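Local structure of alpha-galactosidase (Lactobacillus brevis, 3MI6) at residues D[199-204]-D[548-553]. The protein probably releases terminal, non-reducing alpha-D-galactose residues from alpha-D-galactosides by hydrolysis, acting on substrates such as galactose oligosaccharides and galactomannans. Sequence-based numbering, arbitrary orientation.
Sequences TWARER and SDDTDA
CG of Trp200 lies anti to the backbone N (chi1 170°), and a chi2 of 94° turns the indole so that NE1 reaches Asp549; OG of Ser548, also anti to its backbone N, meets Glu203. Trp200 NE1 donates to Asp549 OD2 at 2.9 Å, a fairly straight bond in the plane of the indole that uses the anti lone pair of the carboxylate oxygen. Ring and carboxylate planes are turned 74° apart, and CB of Asp549 also comes up to NE1. The other oxygen, OD1, is held by the indole N-H of Trp546, which together with Trp200 would fix the rotation of the carboxylate. Asp549 is the predicted proton donor of this family 36 glycosidase and Trp200 a predicted substrate-binding residue. The loop between strands 192-197 and 205-210 of the N-terminal beta-domain thus reaches the loop after strand 544-546 of the TIM barrel, at the predicted active site. An alanine in place of Trp200 would probably leave Asp549 OD2 without its indole donor and the carboxylate, still held through OD1 by Trp546, freer to turn. A second bond joins the two loops: Glu203, its chain bent at chi2, receives the Ser548 hydroxyl on OE1 (2.8 Å), on the syn side but tilted out of the carboxylate plane. Ser548 OG in turn accepts from the N-H of Asp550, closing an ST turn. A water accepts from the backbone N atoms of Ala201 and Asp549 and donates to Glu203 OE2 at 2.7 Å, an oxygen that also takes the N-H of Gly531. Nearby, CB of Ala201 packs against CB of Asp550 at 3.8 Å, while Asp550 OD1 accepts from Asp552 N in an Asx turn leading into helix 553-566. Pro675 of a second subunit packs against both Ala201 and Asp550, and Asn676 of that subunit donates to the carbonyl oxygen of Trp200.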
# COMPACT_ATOMS: atom_id res chain seq x y z
N THR D 199 -21.55 13.33 -5.19
CA THR D 199 -22.29 14.36 -5.89
C THR D 199 -23.67 13.84 -6.32
O THR D 199 -24.08 12.73 -6.00
CB THR D 199 -21.52 14.88 -7.13
OG1 THR D 199 -22.21 16.02 -7.67
CG2 THR D 199 -21.40 13.78 -8.21
N TRP D 200 -24.41 14.67 -7.06
CA TRP D 200 -25.77 14.32 -7.40
C TRP D 200 -25.77 13.01 -8.18
O TRP D 200 -24.90 12.79 -9.02
CB TRP D 200 -26.44 15.48 -8.15
CG TRP D 200 -27.75 15.09 -8.74
CD1 TRP D 200 -28.99 15.25 -8.19
CD2 TRP D 200 -27.96 14.47 -10.01
NE1 TRP D 200 -29.96 14.77 -9.05
CE2 TRP D 200 -29.35 14.28 -10.17
CE3 TRP D 200 -27.10 14.06 -11.04
CZ2 TRP D 200 -29.89 13.70 -11.30
CZ3 TRP D 200 -27.63 13.48 -12.15
CH2 TRP D 200 -29.02 13.31 -12.28
N ALA D 201 -26.74 12.14 -7.89
CA ALA D 201 -26.82 10.83 -8.54
C ALA D 201 -25.66 9.86 -8.20
O ALA D 201 -25.60 8.76 -8.73
CB ALA D 201 -26.95 11.00 -10.03
N ARG D 202 -24.74 10.27 -7.33
CA ARG D 202 -23.72 9.36 -6.79
C ARG D 202 -23.26 9.77 -5.39
O ARG D 202 -22.07 9.88 -5.13
CB ARG D 202 -22.52 9.21 -7.74
CG ARG D 202 -22.33 10.34 -8.70
CD ARG D 202 -21.11 10.15 -9.61
NE ARG D 202 -19.91 10.64 -8.93
CZ ARG D 202 -19.11 11.60 -9.36
NH1 ARG D 202 -19.32 12.21 -10.52
NH2 ARG D 202 -18.06 11.94 -8.62
N GLU D 203 -24.19 9.98 -4.48
CA GLU D 203 -23.86 10.45 -3.14
C GLU D 203 -23.08 9.45 -2.28
O GLU D 203 -23.24 8.24 -2.36
CB GLU D 203 -25.14 10.86 -2.38
CG GLU D 203 -25.93 12.00 -2.99
CD GLU D 203 -26.91 11.55 -4.06
OE1 GLU D 203 -26.56 10.65 -4.85
OE2 GLU D 203 -28.04 12.11 -4.10
N ARG D 204 -22.22 10.00 -1.43
CA ARG D 204 -21.72 9.28 -0.27
C ARG D 204 -20.92 8.00 -0.52
O ARG D 204 -21.00 7.07 0.26
CB ARG D 204 -22.87 9.01 0.71
CG ARG D 204 -23.29 10.27 1.47
CD ARG D 204 -24.40 10.03 2.46
NE ARG D 204 -25.64 9.66 1.79
CZ ARG D 204 -26.36 10.50 1.05
NH1 ARG D 204 -25.95 11.76 0.88
NH2 ARG D 204 -27.48 10.08 0.46
N SER D 548 -31.15 9.17 -3.16
CA SER D 548 -30.50 9.66 -4.37
C SER D 548 -31.52 9.75 -5.49
O SER D 548 -32.44 8.95 -5.55
CB SER D 548 -29.36 8.73 -4.78
OG SER D 548 -28.67 9.23 -5.92
N ASP D 549 -31.35 10.72 -6.38
CA ASP D 549 -32.10 10.74 -7.62
C ASP D 549 -31.70 9.57 -8.50
O ASP D 549 -32.47 9.13 -9.36
CB ASP D 549 -31.88 12.04 -8.37
CG ASP D 549 -33.00 13.02 -8.15
OD1 ASP D 549 -34.07 12.57 -7.70
OD2 ASP D 549 -32.79 14.23 -8.44
N ASP D 550 -30.49 9.08 -8.29
CA ASP D 550 -30.05 7.89 -8.99
C ASP D 550 -30.80 6.68 -8.41
O ASP D 550 -30.58 6.31 -7.26
CB ASP D 550 -28.54 7.71 -8.84
CG ASP D 550 -28.00 6.60 -9.72
OD1 ASP D 550 -28.77 5.70 -10.12
OD2 ASP D 550 -26.79 6.64 -10.03
N THR D 551 -31.68 6.10 -9.23
CA THR D 551 -32.47 4.92 -8.84
C THR D 551 -32.06 3.67 -9.61
O THR D 551 -32.82 2.68 -9.66
CB THR D 551 -33.98 5.16 -9.06
OG1 THR D 551 -34.23 5.37 -10.46
CG2 THR D 551 -34.44 6.37 -8.30
N ASP D 552 -30.87 3.70 -10.23
CA ASP D 552 -30.30 2.49 -10.80
C ASP D 552 -29.88 1.49 -9.70
O ASP D 552 -29.29 1.89 -8.69
CB ASP D 552 -29.08 2.80 -11.65
CG ASP D 552 -28.40 1.53 -12.16
OD1 ASP D 552 -28.97 0.87 -13.05
OD2 ASP D 552 -27.32 1.17 -11.65
N ALA D 553 -30.16 0.20 -9.91
CA ALA D 553 -29.82 -0.84 -8.93
C ALA D 553 -28.32 -0.87 -8.58
O ALA D 553 -27.95 -0.82 -7.41
CB ALA D 553 -30.29 -2.20 -9.40
O HOH W 1 -29.35 12.46 -6.42